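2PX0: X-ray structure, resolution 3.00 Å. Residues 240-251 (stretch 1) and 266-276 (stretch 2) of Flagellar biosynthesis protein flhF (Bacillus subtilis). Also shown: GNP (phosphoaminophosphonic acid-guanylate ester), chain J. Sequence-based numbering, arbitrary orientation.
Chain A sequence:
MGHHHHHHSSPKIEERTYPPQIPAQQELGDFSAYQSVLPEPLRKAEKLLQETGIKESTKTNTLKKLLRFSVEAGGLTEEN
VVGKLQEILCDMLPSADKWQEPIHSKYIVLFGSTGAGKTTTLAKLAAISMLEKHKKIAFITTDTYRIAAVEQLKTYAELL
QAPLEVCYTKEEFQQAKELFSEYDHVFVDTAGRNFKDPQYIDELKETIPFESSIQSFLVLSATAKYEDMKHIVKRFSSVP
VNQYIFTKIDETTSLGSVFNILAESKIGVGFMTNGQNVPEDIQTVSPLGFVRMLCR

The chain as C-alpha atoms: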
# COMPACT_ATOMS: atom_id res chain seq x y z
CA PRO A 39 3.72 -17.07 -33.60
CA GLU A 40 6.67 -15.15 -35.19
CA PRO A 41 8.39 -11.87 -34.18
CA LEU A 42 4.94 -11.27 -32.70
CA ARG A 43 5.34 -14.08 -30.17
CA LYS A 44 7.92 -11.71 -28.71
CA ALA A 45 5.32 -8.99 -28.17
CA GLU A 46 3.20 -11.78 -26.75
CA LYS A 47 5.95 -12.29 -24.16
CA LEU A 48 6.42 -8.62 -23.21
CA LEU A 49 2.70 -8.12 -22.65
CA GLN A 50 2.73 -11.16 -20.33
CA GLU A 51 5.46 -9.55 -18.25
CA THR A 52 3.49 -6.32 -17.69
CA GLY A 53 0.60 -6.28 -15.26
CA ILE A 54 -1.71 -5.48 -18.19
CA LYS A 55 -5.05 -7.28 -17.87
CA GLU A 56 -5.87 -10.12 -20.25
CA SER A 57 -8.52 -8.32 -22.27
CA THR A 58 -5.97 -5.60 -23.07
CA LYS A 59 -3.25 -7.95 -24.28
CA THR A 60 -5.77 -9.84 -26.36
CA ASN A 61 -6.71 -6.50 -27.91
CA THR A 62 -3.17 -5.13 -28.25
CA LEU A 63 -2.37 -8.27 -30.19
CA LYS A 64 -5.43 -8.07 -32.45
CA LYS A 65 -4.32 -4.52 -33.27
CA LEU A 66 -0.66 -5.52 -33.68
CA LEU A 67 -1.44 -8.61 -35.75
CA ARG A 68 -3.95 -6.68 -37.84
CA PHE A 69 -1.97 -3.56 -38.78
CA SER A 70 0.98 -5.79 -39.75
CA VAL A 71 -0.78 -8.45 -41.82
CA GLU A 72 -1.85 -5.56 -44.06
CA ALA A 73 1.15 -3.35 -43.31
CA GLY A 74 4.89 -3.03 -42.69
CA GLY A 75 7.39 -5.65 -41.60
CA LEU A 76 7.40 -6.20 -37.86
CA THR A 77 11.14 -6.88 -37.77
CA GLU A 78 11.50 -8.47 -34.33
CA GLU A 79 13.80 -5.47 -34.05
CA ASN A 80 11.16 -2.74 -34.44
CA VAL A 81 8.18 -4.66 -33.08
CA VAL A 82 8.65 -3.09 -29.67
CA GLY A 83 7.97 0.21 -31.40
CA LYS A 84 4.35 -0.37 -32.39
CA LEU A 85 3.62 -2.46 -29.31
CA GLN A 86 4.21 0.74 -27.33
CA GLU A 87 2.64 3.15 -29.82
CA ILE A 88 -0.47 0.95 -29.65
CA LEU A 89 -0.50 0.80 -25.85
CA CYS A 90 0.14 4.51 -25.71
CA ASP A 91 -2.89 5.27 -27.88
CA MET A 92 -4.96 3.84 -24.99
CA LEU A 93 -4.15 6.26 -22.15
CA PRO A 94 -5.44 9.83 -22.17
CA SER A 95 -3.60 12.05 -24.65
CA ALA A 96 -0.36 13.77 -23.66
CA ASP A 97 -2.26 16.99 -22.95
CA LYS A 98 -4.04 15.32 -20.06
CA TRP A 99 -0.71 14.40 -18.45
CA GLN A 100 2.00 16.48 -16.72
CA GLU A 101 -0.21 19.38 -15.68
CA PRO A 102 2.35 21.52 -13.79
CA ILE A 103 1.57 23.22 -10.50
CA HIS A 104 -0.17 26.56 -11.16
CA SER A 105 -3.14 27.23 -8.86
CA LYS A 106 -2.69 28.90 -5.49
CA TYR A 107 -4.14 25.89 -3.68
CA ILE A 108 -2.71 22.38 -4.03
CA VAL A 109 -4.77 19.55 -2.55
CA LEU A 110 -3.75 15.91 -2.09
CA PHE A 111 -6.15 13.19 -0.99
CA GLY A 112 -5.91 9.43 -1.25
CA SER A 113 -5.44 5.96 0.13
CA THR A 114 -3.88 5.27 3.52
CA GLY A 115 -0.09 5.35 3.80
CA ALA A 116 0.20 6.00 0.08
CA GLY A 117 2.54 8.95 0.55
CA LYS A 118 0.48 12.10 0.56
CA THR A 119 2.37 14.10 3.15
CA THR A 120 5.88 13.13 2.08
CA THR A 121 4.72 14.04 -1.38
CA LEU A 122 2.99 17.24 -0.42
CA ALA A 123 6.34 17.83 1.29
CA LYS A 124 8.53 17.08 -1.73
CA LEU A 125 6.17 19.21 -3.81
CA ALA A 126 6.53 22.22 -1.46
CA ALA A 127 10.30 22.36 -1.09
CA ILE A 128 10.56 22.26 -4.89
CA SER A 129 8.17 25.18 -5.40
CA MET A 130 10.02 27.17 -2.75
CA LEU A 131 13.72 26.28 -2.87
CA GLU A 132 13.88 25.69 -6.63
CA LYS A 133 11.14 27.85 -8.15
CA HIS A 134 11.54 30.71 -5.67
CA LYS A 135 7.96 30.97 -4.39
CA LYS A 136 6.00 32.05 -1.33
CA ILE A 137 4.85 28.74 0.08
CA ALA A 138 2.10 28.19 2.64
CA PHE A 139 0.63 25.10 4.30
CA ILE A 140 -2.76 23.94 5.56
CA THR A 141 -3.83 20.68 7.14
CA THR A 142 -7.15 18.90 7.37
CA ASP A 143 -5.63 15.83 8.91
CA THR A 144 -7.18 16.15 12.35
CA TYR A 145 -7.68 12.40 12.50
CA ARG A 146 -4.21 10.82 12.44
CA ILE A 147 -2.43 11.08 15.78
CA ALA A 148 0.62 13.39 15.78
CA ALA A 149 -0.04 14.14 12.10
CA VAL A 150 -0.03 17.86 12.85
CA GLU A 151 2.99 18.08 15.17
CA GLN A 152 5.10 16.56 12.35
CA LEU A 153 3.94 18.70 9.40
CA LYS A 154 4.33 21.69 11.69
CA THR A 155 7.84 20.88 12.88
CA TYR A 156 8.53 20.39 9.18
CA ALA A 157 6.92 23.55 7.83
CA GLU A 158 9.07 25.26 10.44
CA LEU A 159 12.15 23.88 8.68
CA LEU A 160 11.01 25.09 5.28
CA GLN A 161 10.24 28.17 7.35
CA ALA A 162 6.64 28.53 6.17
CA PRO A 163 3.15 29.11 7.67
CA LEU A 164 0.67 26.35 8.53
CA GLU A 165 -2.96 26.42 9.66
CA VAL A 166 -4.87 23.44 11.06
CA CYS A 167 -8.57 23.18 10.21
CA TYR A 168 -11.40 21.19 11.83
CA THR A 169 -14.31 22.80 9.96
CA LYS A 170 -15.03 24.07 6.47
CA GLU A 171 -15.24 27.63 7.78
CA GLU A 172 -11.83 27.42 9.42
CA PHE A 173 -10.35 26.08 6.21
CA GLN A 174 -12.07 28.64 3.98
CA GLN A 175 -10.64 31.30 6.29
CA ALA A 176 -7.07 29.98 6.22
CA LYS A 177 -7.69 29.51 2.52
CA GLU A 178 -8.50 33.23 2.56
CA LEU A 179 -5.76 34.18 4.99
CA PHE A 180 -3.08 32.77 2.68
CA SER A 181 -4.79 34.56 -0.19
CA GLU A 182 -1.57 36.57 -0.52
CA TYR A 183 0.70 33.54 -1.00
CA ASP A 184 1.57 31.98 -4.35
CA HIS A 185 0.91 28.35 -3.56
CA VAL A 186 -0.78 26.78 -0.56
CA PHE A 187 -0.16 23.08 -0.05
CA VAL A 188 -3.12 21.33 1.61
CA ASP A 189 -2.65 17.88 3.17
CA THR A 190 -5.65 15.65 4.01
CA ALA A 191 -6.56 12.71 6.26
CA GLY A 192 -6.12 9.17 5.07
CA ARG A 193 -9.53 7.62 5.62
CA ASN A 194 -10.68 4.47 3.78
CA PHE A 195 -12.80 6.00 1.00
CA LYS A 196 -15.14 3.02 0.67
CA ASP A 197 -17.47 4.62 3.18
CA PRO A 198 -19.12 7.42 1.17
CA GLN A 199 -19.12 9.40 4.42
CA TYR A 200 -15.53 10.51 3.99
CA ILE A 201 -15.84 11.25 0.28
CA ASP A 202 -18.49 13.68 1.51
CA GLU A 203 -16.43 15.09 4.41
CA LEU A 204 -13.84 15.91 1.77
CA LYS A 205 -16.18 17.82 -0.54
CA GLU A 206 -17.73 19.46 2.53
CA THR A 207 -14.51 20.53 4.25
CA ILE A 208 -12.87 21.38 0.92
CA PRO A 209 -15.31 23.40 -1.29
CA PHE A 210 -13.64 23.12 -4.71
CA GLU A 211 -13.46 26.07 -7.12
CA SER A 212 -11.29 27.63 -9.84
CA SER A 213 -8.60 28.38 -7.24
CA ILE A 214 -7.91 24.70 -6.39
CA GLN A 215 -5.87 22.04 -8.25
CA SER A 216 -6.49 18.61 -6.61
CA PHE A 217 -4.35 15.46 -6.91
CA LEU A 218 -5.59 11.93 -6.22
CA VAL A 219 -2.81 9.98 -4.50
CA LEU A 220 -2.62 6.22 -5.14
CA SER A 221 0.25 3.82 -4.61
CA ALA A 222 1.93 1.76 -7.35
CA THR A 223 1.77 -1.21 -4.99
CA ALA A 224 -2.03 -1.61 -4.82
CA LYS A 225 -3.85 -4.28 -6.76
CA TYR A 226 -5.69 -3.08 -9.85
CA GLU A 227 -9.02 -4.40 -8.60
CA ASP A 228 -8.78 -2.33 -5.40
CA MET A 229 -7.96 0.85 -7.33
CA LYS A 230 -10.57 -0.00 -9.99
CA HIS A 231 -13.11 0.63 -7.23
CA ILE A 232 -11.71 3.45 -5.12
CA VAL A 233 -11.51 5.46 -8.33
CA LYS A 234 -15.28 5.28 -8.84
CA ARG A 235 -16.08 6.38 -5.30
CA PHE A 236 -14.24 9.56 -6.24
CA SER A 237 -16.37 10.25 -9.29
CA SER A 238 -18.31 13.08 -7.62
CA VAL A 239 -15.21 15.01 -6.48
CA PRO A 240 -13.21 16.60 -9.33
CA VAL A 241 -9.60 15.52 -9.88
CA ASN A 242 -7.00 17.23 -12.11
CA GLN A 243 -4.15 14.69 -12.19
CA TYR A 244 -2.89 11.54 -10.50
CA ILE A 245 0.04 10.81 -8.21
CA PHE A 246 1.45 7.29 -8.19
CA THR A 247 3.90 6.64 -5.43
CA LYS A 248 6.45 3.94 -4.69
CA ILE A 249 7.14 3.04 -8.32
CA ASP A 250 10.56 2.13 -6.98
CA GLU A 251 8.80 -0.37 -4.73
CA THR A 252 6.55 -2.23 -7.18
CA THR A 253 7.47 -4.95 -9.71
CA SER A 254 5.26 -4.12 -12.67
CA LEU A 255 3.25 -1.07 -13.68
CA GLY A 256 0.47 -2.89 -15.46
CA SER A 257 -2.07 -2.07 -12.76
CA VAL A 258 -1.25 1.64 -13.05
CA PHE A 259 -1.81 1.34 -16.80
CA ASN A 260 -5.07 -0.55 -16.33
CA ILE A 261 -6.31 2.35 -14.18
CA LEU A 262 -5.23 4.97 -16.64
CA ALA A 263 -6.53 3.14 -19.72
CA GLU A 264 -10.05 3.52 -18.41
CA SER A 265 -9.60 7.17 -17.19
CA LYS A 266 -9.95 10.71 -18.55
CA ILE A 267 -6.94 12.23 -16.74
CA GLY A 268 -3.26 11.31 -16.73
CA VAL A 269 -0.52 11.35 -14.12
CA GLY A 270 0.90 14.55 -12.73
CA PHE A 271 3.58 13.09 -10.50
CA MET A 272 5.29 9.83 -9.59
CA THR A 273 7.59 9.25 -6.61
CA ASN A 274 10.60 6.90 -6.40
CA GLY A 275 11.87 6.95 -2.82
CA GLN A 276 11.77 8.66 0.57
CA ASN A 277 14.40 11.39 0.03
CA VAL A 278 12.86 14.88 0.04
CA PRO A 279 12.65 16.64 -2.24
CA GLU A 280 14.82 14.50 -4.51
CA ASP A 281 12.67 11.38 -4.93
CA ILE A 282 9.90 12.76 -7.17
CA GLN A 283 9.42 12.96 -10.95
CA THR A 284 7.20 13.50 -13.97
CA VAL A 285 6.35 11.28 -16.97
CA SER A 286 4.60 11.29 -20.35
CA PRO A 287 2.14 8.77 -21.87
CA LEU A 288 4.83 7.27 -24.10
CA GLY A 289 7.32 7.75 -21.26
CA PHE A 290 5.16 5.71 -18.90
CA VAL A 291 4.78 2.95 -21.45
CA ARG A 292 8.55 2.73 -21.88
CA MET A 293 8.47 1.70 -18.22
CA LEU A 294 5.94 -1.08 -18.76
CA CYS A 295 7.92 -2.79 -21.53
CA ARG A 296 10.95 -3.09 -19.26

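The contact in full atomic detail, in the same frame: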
# COMPACT_ATOMS: atom_id res chain seq x y z
N PRO A 240 -14.06 16.34 -8.17
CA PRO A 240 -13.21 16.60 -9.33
C PRO A 240 -11.72 16.38 -9.05
O PRO A 240 -11.22 16.75 -7.99
CB PRO A 240 -13.53 18.06 -9.65
CG PRO A 240 -13.69 18.64 -8.28
CD PRO A 240 -14.54 17.60 -7.58
N VAL A 241 -11.02 15.79 -10.01
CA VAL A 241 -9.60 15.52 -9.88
C VAL A 241 -8.86 15.95 -11.15
O VAL A 241 -9.24 15.57 -12.25
CB VAL A 241 -9.36 14.02 -9.63
CG1 VAL A 241 -7.89 13.73 -9.57
CG2 VAL A 241 -10.02 13.61 -8.34
N ASN A 242 -7.80 16.74 -10.98
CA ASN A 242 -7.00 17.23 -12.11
C ASN A 242 -6.01 16.20 -12.67
O ASN A 242 -6.00 15.92 -13.87
CB ASN A 242 -6.20 18.47 -11.69
CG ASN A 242 -7.07 19.58 -11.14
OD1 ASN A 242 -7.78 19.39 -10.14
ND2 ASN A 242 -7.02 20.74 -11.78
N GLN A 243 -5.17 15.66 -11.80
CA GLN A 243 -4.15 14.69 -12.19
C GLN A 243 -4.14 13.50 -11.26
O GLN A 243 -5.06 13.31 -10.48
CB GLN A 243 -2.76 15.34 -12.15
CG GLN A 243 -2.56 16.50 -13.10
CD GLN A 243 -2.34 16.02 -14.51
OE1 GLN A 243 -1.35 15.34 -14.80
NE2 GLN A 243 -3.27 16.37 -15.39
N TYR A 244 -3.07 12.73 -11.32
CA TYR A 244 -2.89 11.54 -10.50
C TYR A 244 -1.45 11.48 -9.98
O TYR A 244 -0.50 11.85 -10.67
CB TYR A 244 -3.07 10.29 -11.34
CG TYR A 244 -4.44 9.69 -11.44
CD1 TYR A 244 -5.20 9.42 -10.31
CD2 TYR A 244 -4.91 9.23 -12.67
CE1 TYR A 244 -6.39 8.69 -10.40
CE2 TYR A 244 -6.08 8.50 -12.77
CZ TYR A 244 -6.81 8.23 -11.64
OH TYR A 244 -7.95 7.49 -11.76
N ILE A 245 -1.29 10.97 -8.76
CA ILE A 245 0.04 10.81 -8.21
C ILE A 245 0.22 9.34 -7.80
O ILE A 245 -0.50 8.81 -6.94
CB ILE A 245 0.28 11.74 -7.03
CG1 ILE A 245 0.17 13.19 -7.52
CG2 ILE A 245 1.67 11.52 -6.47
CD1 ILE A 245 0.42 14.24 -6.45
N PHE A 246 1.16 8.68 -8.47
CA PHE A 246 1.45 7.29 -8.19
C PHE A 246 2.77 7.24 -7.46
O PHE A 246 3.80 7.65 -7.97
CB PHE A 246 1.52 6.49 -9.50
CG PHE A 246 0.17 6.18 -10.08
CD1 PHE A 246 -0.64 5.20 -9.50
CD2 PHE A 246 -0.34 6.91 -11.14
CE1 PHE A 246 -1.92 4.96 -9.97
CE2 PHE A 246 -1.61 6.68 -11.62
CZ PHE A 246 -2.41 5.70 -11.03
N THR A 247 2.71 6.72 -6.24
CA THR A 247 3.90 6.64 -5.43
C THR A 247 4.54 5.25 -5.42
O THR A 247 3.99 4.29 -5.94
CB THR A 247 3.57 7.00 -3.99
OG1 THR A 247 2.69 6.01 -3.46
CG2 THR A 247 2.90 8.38 -3.92
N LYS A 248 5.73 5.18 -4.84
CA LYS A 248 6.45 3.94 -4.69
C LYS A 248 6.70 3.11 -5.94
O LYS A 248 6.76 1.87 -5.87
CB LYS A 248 5.73 3.10 -3.63
CG LYS A 248 5.10 3.96 -2.55
CD LYS A 248 4.64 3.15 -1.37
CE LYS A 248 4.22 4.09 -0.25
NZ LYS A 248 3.88 3.39 1.01
N ILE A 249 6.88 3.77 -7.08
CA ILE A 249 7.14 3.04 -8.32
C ILE A 249 8.46 2.30 -8.17
O ILE A 249 8.72 1.32 -8.86
CB ILE A 249 7.22 3.97 -9.54
CG1 ILE A 249 8.35 4.97 -9.37
CG2 ILE A 249 5.88 4.69 -9.75
CD1 ILE A 249 8.51 5.90 -10.57
N ASP A 250 9.28 2.76 -7.24
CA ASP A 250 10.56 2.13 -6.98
C ASP A 250 10.34 0.97 -6.03
O ASP A 250 11.30 0.34 -5.60
CB ASP A 250 11.50 3.11 -6.30
CG ASP A 250 11.09 3.40 -4.86
OD1 ASP A 250 9.98 3.94 -4.67
OD2 ASP A 250 11.87 3.10 -3.93
N GLU A 251 9.09 0.70 -5.68
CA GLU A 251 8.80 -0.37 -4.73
C GLU A 251 7.96 -1.50 -5.33
O GLU A 251 7.84 -2.58 -4.74
CB GLU A 251 8.08 0.23 -3.53
CG GLU A 251 8.13 -0.60 -2.27
CD GLU A 251 7.74 0.21 -1.05
OE1 GLU A 251 8.14 1.38 -0.96
OE2 GLU A 251 7.03 -0.33 -0.18
N LYS A 266 -9.89 9.52 -17.71
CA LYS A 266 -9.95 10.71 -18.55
C LYS A 266 -8.84 11.69 -18.19
O LYS A 266 -8.69 12.75 -18.83
CB LYS A 266 -11.30 11.40 -18.43
CG LYS A 266 -12.42 10.73 -19.22
CD LYS A 266 -12.73 9.33 -18.70
CE LYS A 266 -13.62 8.54 -19.67
NZ LYS A 266 -12.89 8.06 -20.89
N ILE A 267 -8.06 11.37 -17.16
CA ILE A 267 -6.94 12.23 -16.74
C ILE A 267 -5.67 11.39 -16.61
O ILE A 267 -5.75 10.20 -16.33
CB ILE A 267 -7.20 12.95 -15.39
CG1 ILE A 267 -7.83 11.99 -14.39
CG2 ILE A 267 -8.07 14.15 -15.60
CD1 ILE A 267 -8.31 12.67 -13.11
N GLY A 268 -4.52 12.02 -16.82
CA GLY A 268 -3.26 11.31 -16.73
C GLY A 268 -2.55 11.47 -15.39
O GLY A 268 -3.16 11.83 -14.38
N VAL A 269 -1.25 11.21 -15.37
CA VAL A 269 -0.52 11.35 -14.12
C VAL A 269 0.24 12.67 -14.06
O VAL A 269 0.84 13.12 -15.05
CB VAL A 269 0.49 10.17 -13.89
CG1 VAL A 269 -0.01 8.91 -14.62
CG2 VAL A 269 1.89 10.56 -14.34
N GLY A 270 0.19 13.30 -12.90
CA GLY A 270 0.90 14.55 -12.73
C GLY A 270 2.28 14.17 -12.23
O GLY A 270 3.29 14.44 -12.88
N PHE A 271 2.32 13.49 -11.10
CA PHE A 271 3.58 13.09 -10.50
C PHE A 271 3.72 11.60 -10.18
O PHE A 271 2.75 10.84 -10.14
CB PHE A 271 3.78 13.91 -9.23
CG PHE A 271 3.85 15.38 -9.49
CD1 PHE A 271 5.02 15.96 -9.98
CD2 PHE A 271 2.72 16.18 -9.32
CE1 PHE A 271 5.05 17.31 -10.30
CE2 PHE A 271 2.76 17.54 -9.65
CZ PHE A 271 3.92 18.10 -10.14
N MET A 272 4.96 11.19 -9.96
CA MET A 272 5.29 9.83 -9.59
C MET A 272 6.46 10.00 -8.62
O MET A 272 7.29 10.88 -8.80
CB MET A 272 5.71 8.99 -10.80
CG MET A 272 4.58 8.63 -11.77
SD MET A 272 4.80 6.99 -12.54
CE MET A 272 6.43 7.17 -13.14
N THR A 273 6.52 9.16 -7.59
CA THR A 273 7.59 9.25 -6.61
C THR A 273 8.43 7.98 -6.68
O THR A 273 7.91 6.94 -7.07
CB THR A 273 6.99 9.42 -5.22
OG1 THR A 273 6.14 8.32 -4.94
CG2 THR A 273 6.17 10.69 -5.15
N ASN A 274 9.71 8.07 -6.32
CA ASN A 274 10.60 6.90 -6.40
C ASN A 274 11.49 6.66 -5.19
O ASN A 274 12.54 6.04 -5.31
CB ASN A 274 11.48 6.98 -7.66
CG ASN A 274 12.15 8.34 -7.82
OD1 ASN A 274 11.50 9.35 -8.08
ND2 ASN A 274 13.46 8.37 -7.66
N GLY A 275 11.08 7.15 -4.02
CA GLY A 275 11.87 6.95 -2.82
C GLY A 275 11.41 7.84 -1.68
O GLY A 275 10.39 8.52 -1.79
N GLN A 276 12.16 7.87 -0.58
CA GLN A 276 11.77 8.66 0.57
C GLN A 276 12.54 9.98 0.73
O GLN A 276 12.17 10.82 1.56
CB GLN A 276 11.91 7.81 1.84
CG GLN A 276 11.94 6.34 1.53
CD GLN A 276 11.86 5.46 2.77
OE1 GLN A 276 10.86 5.48 3.49
NE2 GLN A 276 12.90 4.68 3.02
PG GNP J . -1.58 8.82 5.88
O1G GNP J . -1.57 7.76 6.92
O2G GNP J . -1.55 10.24 6.48
O3G GNP J . -2.71 8.68 4.93
N3B GNP J . -0.10 8.55 5.14
PB GNP J . 0.42 9.50 3.89
O1B GNP J . -0.37 9.27 2.70
O2B GNP J . 0.50 10.89 4.45
O3A GNP J . 1.88 8.80 3.74
PA GNP J . 3.23 9.19 4.39
O1A GNP J . 3.73 10.49 3.85
O2A GNP J . 3.00 9.02 5.88
O5' GNP J . 4.17 8.11 3.90
C5' GNP J . 3.93 6.74 4.27
C4' GNP J . 5.11 5.90 3.97
O4' GNP J . 5.39 5.65 2.63
C3' GNP J . 6.43 6.48 4.57
O3' GNP J . 7.16 5.48 5.28
C2' GNP J . 7.20 6.96 3.34
O2' GNP J . 8.59 6.95 3.49
C1' GNP J . 6.72 5.98 2.32
N9 GNP J . 6.82 6.57 0.96
C8 GNP J . 6.08 7.74 0.50
N7 GNP J . 6.39 8.00 -0.74
C5 GNP J . 7.36 6.95 -1.10
C6 GNP J . 8.06 6.73 -2.35
O6 GNP J . 8.00 7.33 -3.35
N1 GNP J . 8.89 5.61 -2.27
C2 GNP J . 8.95 4.91 -1.07
N2 GNP J . 9.85 3.80 -1.19
N3 GNP J . 8.38 5.05 0.06
C4 GNP J . 7.56 6.13 -0.04

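Two parallel strands set the rules here: Ile-245 pairs with Phe-271 and Phe-246 with Met-272, so side chains alternate between the faces of the sheet. Phe-246 N donates to Phe-271 O (3.2 Å), and Thr-273 N to Phe-246 O (3.1 Å). Tyr-244 O accepts twice, from Gly-270 N at 2.7 Å and Phe-271 N at 3.3 Å. Gly-270 lies where a CB would come within 3.0 Å of Gln-243 CB, so a side chain there would clash.

On one face, Ile-245 (m, t) brings CG1 to 4.1 Å from Phe-271 CB, while the Phe-271 ring, also chi1 m, leads away from the other strand. On the opposite face Phe-246 and Met-272 are both m at chi1; the Phe-246 ring meets Val-269 edge-on, CD2 to CG1 at 4.0 Å. Ile-249, with chi1 p and chi2 t, extends CD1 to 3.5 Å from Met-272 CE. Ile-267 points toward the first stretch, and its p, t conformation sets CD1 3.7 Å from Val-241 CG1.

Beyond the strands, the contact becomes a guanine site. Asp-250, chi1 p, places OD1 3.1 Å from GNP N1, which donates to it; Gly-275 N donates to GNP O6 at 3.2 Å. Both stretches thus read the base.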